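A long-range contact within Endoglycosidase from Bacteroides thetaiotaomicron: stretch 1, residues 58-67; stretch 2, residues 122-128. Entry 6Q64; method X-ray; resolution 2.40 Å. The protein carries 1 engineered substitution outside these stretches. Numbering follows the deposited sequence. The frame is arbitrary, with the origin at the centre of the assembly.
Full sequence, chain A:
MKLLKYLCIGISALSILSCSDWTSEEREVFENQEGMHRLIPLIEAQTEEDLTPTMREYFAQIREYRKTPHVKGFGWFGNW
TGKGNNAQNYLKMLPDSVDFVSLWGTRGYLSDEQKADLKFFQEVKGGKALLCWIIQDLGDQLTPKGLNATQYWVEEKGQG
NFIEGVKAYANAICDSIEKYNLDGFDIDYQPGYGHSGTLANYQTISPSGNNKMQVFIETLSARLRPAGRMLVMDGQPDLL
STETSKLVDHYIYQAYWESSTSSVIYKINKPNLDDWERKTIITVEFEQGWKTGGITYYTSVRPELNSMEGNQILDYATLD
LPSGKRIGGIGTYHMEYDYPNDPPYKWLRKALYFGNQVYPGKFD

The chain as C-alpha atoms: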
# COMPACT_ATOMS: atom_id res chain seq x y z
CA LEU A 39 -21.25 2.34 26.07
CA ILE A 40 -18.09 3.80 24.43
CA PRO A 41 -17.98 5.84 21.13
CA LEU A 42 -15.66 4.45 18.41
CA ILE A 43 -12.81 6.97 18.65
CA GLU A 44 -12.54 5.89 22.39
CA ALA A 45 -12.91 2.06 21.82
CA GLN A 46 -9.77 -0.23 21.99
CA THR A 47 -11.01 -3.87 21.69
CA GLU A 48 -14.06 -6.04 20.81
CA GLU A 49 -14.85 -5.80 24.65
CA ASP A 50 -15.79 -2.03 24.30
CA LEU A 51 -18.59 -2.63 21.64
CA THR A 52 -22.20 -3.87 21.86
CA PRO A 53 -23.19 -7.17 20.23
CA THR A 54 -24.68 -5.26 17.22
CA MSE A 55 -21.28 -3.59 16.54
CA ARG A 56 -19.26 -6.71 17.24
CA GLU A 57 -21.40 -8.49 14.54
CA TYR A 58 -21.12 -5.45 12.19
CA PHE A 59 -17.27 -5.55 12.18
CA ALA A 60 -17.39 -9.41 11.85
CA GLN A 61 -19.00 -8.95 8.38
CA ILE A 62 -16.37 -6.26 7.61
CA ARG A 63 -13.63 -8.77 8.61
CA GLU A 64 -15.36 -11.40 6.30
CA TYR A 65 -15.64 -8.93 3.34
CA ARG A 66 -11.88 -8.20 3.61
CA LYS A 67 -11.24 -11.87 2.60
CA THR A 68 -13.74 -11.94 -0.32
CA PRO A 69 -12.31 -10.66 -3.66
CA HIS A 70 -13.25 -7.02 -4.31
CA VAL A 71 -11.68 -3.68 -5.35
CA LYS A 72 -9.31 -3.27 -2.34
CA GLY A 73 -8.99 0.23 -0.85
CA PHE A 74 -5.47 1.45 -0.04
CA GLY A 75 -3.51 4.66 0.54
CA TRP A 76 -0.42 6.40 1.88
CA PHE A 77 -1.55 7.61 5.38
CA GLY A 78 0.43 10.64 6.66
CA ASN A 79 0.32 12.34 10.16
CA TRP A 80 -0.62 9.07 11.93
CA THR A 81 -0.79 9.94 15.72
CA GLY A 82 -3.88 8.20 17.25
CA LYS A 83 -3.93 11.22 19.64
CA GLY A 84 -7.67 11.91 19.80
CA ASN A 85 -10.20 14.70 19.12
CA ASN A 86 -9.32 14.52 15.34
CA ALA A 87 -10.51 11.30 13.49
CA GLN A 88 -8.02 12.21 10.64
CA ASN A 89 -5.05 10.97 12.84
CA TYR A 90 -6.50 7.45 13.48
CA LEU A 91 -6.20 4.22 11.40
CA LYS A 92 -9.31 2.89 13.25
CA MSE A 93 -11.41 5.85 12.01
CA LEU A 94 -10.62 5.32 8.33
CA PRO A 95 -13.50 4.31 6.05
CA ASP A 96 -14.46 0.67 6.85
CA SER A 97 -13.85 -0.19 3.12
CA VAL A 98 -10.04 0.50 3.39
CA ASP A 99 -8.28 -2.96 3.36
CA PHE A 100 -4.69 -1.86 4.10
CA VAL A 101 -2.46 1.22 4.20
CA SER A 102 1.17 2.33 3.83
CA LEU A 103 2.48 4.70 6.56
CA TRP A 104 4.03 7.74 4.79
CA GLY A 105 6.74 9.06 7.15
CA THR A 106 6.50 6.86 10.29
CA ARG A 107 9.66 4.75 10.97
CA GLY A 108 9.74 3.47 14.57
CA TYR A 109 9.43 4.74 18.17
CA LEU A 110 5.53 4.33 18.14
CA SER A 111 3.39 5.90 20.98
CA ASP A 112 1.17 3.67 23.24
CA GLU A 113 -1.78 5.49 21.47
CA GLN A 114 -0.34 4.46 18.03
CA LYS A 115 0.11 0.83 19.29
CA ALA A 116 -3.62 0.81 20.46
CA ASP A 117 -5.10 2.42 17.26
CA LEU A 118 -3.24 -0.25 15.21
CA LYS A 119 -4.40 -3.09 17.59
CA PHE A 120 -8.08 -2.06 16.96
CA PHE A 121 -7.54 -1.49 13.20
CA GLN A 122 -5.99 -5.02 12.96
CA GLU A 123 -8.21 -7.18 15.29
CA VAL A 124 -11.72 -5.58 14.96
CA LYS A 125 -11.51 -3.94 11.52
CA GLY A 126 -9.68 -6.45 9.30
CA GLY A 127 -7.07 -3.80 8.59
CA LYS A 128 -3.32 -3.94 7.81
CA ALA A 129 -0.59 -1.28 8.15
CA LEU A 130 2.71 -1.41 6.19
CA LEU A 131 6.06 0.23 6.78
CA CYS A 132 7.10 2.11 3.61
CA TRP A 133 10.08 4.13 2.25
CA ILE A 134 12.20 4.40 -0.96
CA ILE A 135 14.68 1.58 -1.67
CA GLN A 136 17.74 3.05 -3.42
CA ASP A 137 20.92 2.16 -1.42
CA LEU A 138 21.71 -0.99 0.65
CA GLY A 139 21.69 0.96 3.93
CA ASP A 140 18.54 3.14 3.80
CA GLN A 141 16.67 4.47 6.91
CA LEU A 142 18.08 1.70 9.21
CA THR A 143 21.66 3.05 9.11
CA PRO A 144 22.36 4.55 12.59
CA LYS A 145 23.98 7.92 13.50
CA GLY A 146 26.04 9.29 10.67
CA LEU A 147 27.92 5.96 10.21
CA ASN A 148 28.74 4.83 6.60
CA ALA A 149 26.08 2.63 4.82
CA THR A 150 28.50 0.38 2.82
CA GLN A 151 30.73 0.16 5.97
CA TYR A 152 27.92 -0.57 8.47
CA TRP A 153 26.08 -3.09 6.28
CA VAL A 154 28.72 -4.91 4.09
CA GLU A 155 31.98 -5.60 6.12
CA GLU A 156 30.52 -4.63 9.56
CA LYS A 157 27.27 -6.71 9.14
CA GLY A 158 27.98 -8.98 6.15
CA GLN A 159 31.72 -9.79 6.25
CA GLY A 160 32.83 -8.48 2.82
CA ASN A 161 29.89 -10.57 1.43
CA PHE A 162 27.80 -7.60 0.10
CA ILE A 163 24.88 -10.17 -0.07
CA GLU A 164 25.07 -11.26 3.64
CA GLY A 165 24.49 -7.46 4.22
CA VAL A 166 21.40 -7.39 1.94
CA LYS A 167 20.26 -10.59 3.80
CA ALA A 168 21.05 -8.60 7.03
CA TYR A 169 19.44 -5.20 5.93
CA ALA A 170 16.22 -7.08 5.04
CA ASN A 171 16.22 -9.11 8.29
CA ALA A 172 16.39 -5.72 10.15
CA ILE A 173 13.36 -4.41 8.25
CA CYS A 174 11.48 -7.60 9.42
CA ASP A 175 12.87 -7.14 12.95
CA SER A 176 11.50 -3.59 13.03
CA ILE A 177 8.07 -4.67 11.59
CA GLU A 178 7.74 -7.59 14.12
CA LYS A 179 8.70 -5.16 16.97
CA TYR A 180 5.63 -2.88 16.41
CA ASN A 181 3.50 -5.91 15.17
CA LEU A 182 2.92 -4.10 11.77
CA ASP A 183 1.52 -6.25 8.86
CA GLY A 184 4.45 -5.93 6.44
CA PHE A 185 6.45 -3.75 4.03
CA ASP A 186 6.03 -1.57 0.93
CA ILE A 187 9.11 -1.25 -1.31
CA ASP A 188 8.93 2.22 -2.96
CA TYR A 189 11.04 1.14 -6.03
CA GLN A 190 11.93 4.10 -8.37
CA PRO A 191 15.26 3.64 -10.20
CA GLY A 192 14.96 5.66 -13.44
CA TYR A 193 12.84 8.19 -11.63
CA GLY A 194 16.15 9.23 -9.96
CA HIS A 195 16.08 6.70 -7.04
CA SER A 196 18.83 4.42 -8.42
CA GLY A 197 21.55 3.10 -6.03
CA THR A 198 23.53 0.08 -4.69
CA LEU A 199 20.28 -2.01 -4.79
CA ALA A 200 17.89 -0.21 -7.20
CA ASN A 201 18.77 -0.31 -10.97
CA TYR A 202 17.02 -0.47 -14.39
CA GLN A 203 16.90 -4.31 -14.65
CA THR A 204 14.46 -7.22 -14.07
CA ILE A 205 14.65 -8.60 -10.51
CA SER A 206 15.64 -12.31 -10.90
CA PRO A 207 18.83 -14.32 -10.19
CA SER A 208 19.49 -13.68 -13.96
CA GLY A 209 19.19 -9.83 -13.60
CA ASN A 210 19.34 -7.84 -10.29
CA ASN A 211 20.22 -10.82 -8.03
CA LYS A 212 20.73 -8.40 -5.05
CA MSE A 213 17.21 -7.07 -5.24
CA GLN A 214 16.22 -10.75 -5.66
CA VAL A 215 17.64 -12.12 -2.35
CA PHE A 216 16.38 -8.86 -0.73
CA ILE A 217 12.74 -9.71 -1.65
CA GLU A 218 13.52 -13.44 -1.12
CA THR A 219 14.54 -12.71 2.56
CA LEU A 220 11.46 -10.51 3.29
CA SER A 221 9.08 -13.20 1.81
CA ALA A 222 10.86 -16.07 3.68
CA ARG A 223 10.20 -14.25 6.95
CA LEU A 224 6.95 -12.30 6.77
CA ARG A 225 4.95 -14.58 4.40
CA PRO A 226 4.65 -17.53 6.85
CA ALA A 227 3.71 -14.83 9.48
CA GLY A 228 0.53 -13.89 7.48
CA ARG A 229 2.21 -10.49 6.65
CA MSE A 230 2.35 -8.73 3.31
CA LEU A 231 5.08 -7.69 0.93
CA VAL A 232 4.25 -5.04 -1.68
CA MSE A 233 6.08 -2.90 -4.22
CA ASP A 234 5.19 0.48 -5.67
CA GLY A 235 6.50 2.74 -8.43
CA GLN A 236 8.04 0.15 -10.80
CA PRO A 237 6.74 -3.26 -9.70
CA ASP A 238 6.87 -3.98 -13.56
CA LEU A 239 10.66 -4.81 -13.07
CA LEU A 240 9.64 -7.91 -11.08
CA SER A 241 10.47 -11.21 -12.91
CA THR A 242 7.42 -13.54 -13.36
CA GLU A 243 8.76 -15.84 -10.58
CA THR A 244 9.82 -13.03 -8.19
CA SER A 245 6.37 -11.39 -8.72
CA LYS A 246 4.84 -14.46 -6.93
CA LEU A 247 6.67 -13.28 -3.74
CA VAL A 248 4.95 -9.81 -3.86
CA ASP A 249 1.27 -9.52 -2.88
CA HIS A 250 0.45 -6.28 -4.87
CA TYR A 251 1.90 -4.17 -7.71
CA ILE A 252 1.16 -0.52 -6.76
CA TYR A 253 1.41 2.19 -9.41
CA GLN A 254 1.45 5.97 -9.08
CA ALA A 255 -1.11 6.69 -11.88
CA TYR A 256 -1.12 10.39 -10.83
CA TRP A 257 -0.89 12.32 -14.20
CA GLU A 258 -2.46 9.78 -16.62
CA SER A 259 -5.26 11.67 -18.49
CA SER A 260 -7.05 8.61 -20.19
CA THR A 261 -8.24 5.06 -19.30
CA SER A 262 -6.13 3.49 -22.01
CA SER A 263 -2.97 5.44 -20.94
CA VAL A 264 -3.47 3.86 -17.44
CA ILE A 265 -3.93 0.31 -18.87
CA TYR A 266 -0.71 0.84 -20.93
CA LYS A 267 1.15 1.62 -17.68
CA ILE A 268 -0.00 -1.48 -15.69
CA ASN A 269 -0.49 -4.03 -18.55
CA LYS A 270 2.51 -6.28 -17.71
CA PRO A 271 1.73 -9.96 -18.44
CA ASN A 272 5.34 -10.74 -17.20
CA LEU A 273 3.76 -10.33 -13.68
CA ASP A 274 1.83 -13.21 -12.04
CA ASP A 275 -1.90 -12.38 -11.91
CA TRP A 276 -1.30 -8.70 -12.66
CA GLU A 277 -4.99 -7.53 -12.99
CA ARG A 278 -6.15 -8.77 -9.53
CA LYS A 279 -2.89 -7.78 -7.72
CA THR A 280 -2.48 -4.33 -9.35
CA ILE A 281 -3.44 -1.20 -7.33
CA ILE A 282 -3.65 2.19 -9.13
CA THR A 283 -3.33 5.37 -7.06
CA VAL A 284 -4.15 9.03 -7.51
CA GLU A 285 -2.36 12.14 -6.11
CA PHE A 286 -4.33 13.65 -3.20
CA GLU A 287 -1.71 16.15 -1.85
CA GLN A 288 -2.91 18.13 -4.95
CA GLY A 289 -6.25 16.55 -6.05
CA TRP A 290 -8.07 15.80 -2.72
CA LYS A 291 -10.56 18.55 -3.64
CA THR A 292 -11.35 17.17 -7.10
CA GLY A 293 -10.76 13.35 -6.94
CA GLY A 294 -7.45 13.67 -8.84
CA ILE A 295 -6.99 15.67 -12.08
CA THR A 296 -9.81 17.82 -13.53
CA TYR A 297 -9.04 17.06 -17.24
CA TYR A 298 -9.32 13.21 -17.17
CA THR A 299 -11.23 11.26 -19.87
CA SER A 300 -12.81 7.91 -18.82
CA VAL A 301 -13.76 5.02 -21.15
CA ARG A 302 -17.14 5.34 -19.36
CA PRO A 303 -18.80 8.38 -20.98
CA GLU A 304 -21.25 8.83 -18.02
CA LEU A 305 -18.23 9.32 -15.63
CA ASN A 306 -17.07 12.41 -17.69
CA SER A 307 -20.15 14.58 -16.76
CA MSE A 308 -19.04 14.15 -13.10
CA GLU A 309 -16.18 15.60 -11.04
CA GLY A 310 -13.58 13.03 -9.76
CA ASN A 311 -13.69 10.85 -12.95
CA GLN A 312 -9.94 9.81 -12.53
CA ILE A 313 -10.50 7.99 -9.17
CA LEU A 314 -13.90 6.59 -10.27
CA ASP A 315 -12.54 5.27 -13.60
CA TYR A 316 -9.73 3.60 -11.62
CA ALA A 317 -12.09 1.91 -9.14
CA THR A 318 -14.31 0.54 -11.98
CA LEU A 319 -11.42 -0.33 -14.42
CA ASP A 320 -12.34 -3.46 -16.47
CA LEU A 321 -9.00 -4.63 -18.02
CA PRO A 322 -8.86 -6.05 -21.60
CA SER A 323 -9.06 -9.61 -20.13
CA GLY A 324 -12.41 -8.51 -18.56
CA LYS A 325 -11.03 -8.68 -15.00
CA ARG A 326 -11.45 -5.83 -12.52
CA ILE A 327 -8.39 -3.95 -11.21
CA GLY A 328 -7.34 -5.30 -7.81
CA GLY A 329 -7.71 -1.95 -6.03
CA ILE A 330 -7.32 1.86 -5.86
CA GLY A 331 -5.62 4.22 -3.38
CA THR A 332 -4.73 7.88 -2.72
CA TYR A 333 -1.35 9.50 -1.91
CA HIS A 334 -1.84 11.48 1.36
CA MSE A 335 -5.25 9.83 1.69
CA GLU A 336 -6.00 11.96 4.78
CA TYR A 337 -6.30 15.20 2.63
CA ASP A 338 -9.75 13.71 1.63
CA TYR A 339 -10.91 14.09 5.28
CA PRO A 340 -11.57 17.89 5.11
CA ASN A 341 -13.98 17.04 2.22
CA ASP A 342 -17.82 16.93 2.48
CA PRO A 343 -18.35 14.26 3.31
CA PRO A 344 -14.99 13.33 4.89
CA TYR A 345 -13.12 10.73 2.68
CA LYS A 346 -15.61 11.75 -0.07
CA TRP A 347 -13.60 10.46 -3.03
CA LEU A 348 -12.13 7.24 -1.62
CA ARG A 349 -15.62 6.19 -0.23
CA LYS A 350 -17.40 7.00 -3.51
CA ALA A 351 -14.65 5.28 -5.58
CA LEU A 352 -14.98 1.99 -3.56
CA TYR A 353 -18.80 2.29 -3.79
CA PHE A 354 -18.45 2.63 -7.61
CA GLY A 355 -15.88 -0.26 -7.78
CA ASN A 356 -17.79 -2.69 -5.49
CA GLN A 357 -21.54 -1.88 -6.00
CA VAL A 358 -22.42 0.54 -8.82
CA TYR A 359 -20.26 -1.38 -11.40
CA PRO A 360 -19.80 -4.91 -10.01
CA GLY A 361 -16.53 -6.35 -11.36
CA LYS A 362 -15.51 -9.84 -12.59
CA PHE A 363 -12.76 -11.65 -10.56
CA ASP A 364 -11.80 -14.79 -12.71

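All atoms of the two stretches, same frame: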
# COMPACT_ATOMS: atom_id res chain seq x y z
N TYR A 58 -21.34 -6.35 13.35
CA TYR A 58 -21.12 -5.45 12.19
C TYR A 58 -19.69 -5.63 11.72
O TYR A 58 -19.50 -5.77 10.53
CB TYR A 58 -21.32 -3.97 12.51
CG TYR A 58 -20.75 -3.03 11.47
CD1 TYR A 58 -21.26 -3.02 10.19
CD2 TYR A 58 -19.66 -2.21 11.73
CE1 TYR A 58 -20.74 -2.18 9.21
CE2 TYR A 58 -19.12 -1.36 10.76
CZ TYR A 58 -19.66 -1.34 9.49
OH TYR A 58 -19.19 -0.51 8.51
N PHE A 59 -18.70 -5.56 12.60
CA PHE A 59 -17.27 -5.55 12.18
C PHE A 59 -16.84 -6.97 11.82
O PHE A 59 -15.80 -7.11 11.18
CB PHE A 59 -16.35 -4.96 13.25
CG PHE A 59 -16.39 -3.46 13.41
CD1 PHE A 59 -15.99 -2.63 12.38
CD2 PHE A 59 -16.78 -2.88 14.59
CE1 PHE A 59 -16.00 -1.26 12.52
CE2 PHE A 59 -16.78 -1.50 14.74
CZ PHE A 59 -16.40 -0.69 13.70
N ALA A 60 -17.61 -7.99 12.23
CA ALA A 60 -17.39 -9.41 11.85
C ALA A 60 -17.64 -9.56 10.35
O ALA A 60 -16.82 -10.22 9.68
CB ALA A 60 -18.26 -10.32 12.67
N GLN A 61 -18.71 -8.95 9.83
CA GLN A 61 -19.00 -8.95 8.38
C GLN A 61 -17.93 -8.14 7.66
O GLN A 61 -17.59 -8.50 6.53
CB GLN A 61 -20.34 -8.32 8.06
CG GLN A 61 -21.41 -8.73 9.05
CD GLN A 61 -22.33 -9.76 8.47
OE1 GLN A 61 -21.90 -10.65 7.74
NE2 GLN A 61 -23.62 -9.61 8.78
N ILE A 62 -17.42 -7.07 8.28
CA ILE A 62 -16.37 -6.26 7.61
C ILE A 62 -15.14 -7.16 7.48
O ILE A 62 -14.58 -7.20 6.39
CB ILE A 62 -16.07 -4.95 8.36
CG1 ILE A 62 -17.29 -4.04 8.38
CG2 ILE A 62 -14.88 -4.22 7.73
CD1 ILE A 62 -17.89 -3.81 7.02
N ARG A 63 -14.79 -7.85 8.55
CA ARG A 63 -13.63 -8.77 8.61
C ARG A 63 -13.80 -9.87 7.55
O ARG A 63 -12.77 -10.22 6.93
CB ARG A 63 -13.46 -9.31 10.03
CG ARG A 63 -12.39 -8.61 10.84
CD ARG A 63 -12.14 -9.30 12.18
NE ARG A 63 -12.97 -8.69 13.22
CZ ARG A 63 -14.01 -9.26 13.82
NH1 ARG A 63 -14.35 -10.51 13.58
NH2 ARG A 63 -14.69 -8.56 14.71
N GLU A 64 -15.03 -10.39 7.34
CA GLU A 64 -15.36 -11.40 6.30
C GLU A 64 -15.10 -10.79 4.91
O GLU A 64 -14.27 -11.32 4.17
CB GLU A 64 -16.81 -11.90 6.42
CG GLU A 64 -17.00 -13.00 7.47
CD GLU A 64 -16.38 -14.37 7.17
OE1 GLU A 64 -15.13 -14.53 7.24
OE2 GLU A 64 -17.17 -15.31 6.89
N TYR A 65 -15.80 -9.72 4.59
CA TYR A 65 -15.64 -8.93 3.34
C TYR A 65 -14.18 -8.83 2.88
O TYR A 65 -13.84 -8.95 1.70
CB TYR A 65 -16.16 -7.51 3.60
CG TYR A 65 -16.06 -6.60 2.42
CD1 TYR A 65 -16.87 -6.82 1.32
CD2 TYR A 65 -15.16 -5.54 2.40
CE1 TYR A 65 -16.80 -6.00 0.20
CE2 TYR A 65 -15.07 -4.72 1.29
CZ TYR A 65 -15.91 -4.94 0.20
OH TYR A 65 -15.88 -4.13 -0.90
N ARG A 66 -13.31 -8.51 3.83
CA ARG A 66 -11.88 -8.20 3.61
C ARG A 66 -11.25 -9.37 2.83
O ARG A 66 -10.25 -9.17 2.13
CB ARG A 66 -11.27 -8.03 5.01
CG ARG A 66 -10.05 -7.13 5.14
CD ARG A 66 -10.37 -5.92 5.99
NE ARG A 66 -10.95 -4.89 5.15
CZ ARG A 66 -11.45 -3.75 5.57
NH1 ARG A 66 -11.50 -3.44 6.85
NH2 ARG A 66 -11.92 -2.92 4.65
N LYS A 67 -11.81 -10.56 3.01
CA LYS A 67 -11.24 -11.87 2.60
C LYS A 67 -11.93 -12.32 1.31
O LYS A 67 -11.37 -13.13 0.61
CB LYS A 67 -11.44 -12.87 3.76
CG LYS A 67 -10.64 -12.55 5.02
CD LYS A 67 -10.64 -13.65 6.10
CE LYS A 67 -11.98 -14.31 6.37
NZ LYS A 67 -12.57 -13.91 7.68
N GLN A 122 -6.36 -3.64 13.37
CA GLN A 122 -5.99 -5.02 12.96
C GLN A 122 -7.06 -6.01 13.39
O GLN A 122 -7.49 -6.72 12.53
CB GLN A 122 -4.64 -5.42 13.53
CG GLN A 122 -3.46 -4.69 12.90
CD GLN A 122 -2.23 -4.92 13.73
OE1 GLN A 122 -2.29 -5.32 14.90
NE2 GLN A 122 -1.09 -4.66 13.12
N GLU A 123 -7.44 -6.07 14.67
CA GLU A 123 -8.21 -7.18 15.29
C GLU A 123 -9.73 -7.06 15.09
O GLU A 123 -10.43 -8.10 15.08
CB GLU A 123 -7.95 -7.18 16.79
CG GLU A 123 -6.62 -7.81 17.20
CD GLU A 123 -6.52 -8.22 18.66
OE1 GLU A 123 -5.54 -8.91 19.02
OE2 GLU A 123 -7.43 -7.86 19.45
N VAL A 124 -10.25 -5.84 14.99
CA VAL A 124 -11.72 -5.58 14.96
C VAL A 124 -12.09 -5.24 13.52
O VAL A 124 -12.95 -5.92 12.97
CB VAL A 124 -12.12 -4.45 15.94
CG1 VAL A 124 -13.53 -3.97 15.70
CG2 VAL A 124 -11.94 -4.86 17.38
N LYS A 125 -11.50 -4.19 12.97
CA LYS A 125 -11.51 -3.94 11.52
C LYS A 125 -10.57 -5.01 10.95
O LYS A 125 -9.73 -5.51 11.72
CB LYS A 125 -11.04 -2.51 11.29
CG LYS A 125 -11.93 -1.46 11.93
CD LYS A 125 -11.66 -0.05 11.45
CE LYS A 125 -12.91 0.65 10.97
NZ LYS A 125 -12.56 1.79 10.09
N GLY A 126 -10.64 -5.39 9.70
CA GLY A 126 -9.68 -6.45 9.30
C GLY A 126 -8.39 -5.86 8.77
O GLY A 126 -7.85 -6.41 7.77
N GLY A 127 -7.95 -4.74 9.32
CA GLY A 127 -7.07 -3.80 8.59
C GLY A 127 -5.62 -4.17 8.71
O GLY A 127 -5.27 -4.93 9.67
N LYS A 128 -4.78 -3.66 7.80
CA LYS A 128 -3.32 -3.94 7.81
C LYS A 128 -2.52 -2.67 7.52
O LYS A 128 -2.85 -1.91 6.54
CB LYS A 128 -2.97 -5.01 6.78
CG LYS A 128 -3.45 -6.42 7.11
CD LYS A 128 -3.11 -7.39 6.00
CE LYS A 128 -3.88 -8.69 6.09
NZ LYS A 128 -3.57 -9.39 7.34

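The first stretch enters as part of a helix that begins earlier in the chain, held by backbone hydrogen bonds such as Arg63 N to Phe59 O (2.9 Å) and Arg66 N to Ile62 O (3.1 Å). In the second stretch a helix runs out at Gln122 and Glu123, and the chain continues as a loop alongside the first helix. The backbones come nearest at Arg63 and Gly126, whose CA atoms are 4.6 Å apart; Phe59 CA and Lys125 CA lie 6.0 Å apart. Together the stretches bury 388 Å².

One hydrogen bond joins them: Arg63 NE donates to Val124 O at 2.8 Å, with the acceptor near the guanidinium plane. The CA-to-CB bond of Arg63 points sideways, but the end of its side chain comes nearer, and NE gives this carbonyl a donor. Glu123 O, 3.2 Å from Arg63 NE, is poorly angled for a second bond. Buried Phe59 points toward the loop and supplies the apolar part of the contact, where a large aromatic ring and a branched aliphatic side chain suit burial: its CD2 lies 3.6 Å from Val124 CG1, and its CE1 3.9 Å from the aliphatic Lys125 CE. Gly126 permits the close approach, since an ideal CB there would clash with Arg66 CD at 2.7 Å. Arg66 CD instead packs 3.1 Å from Gly126 O, while the Arg66 guanidinium nitrogens are hydrogen-bonded elsewhere in the structure.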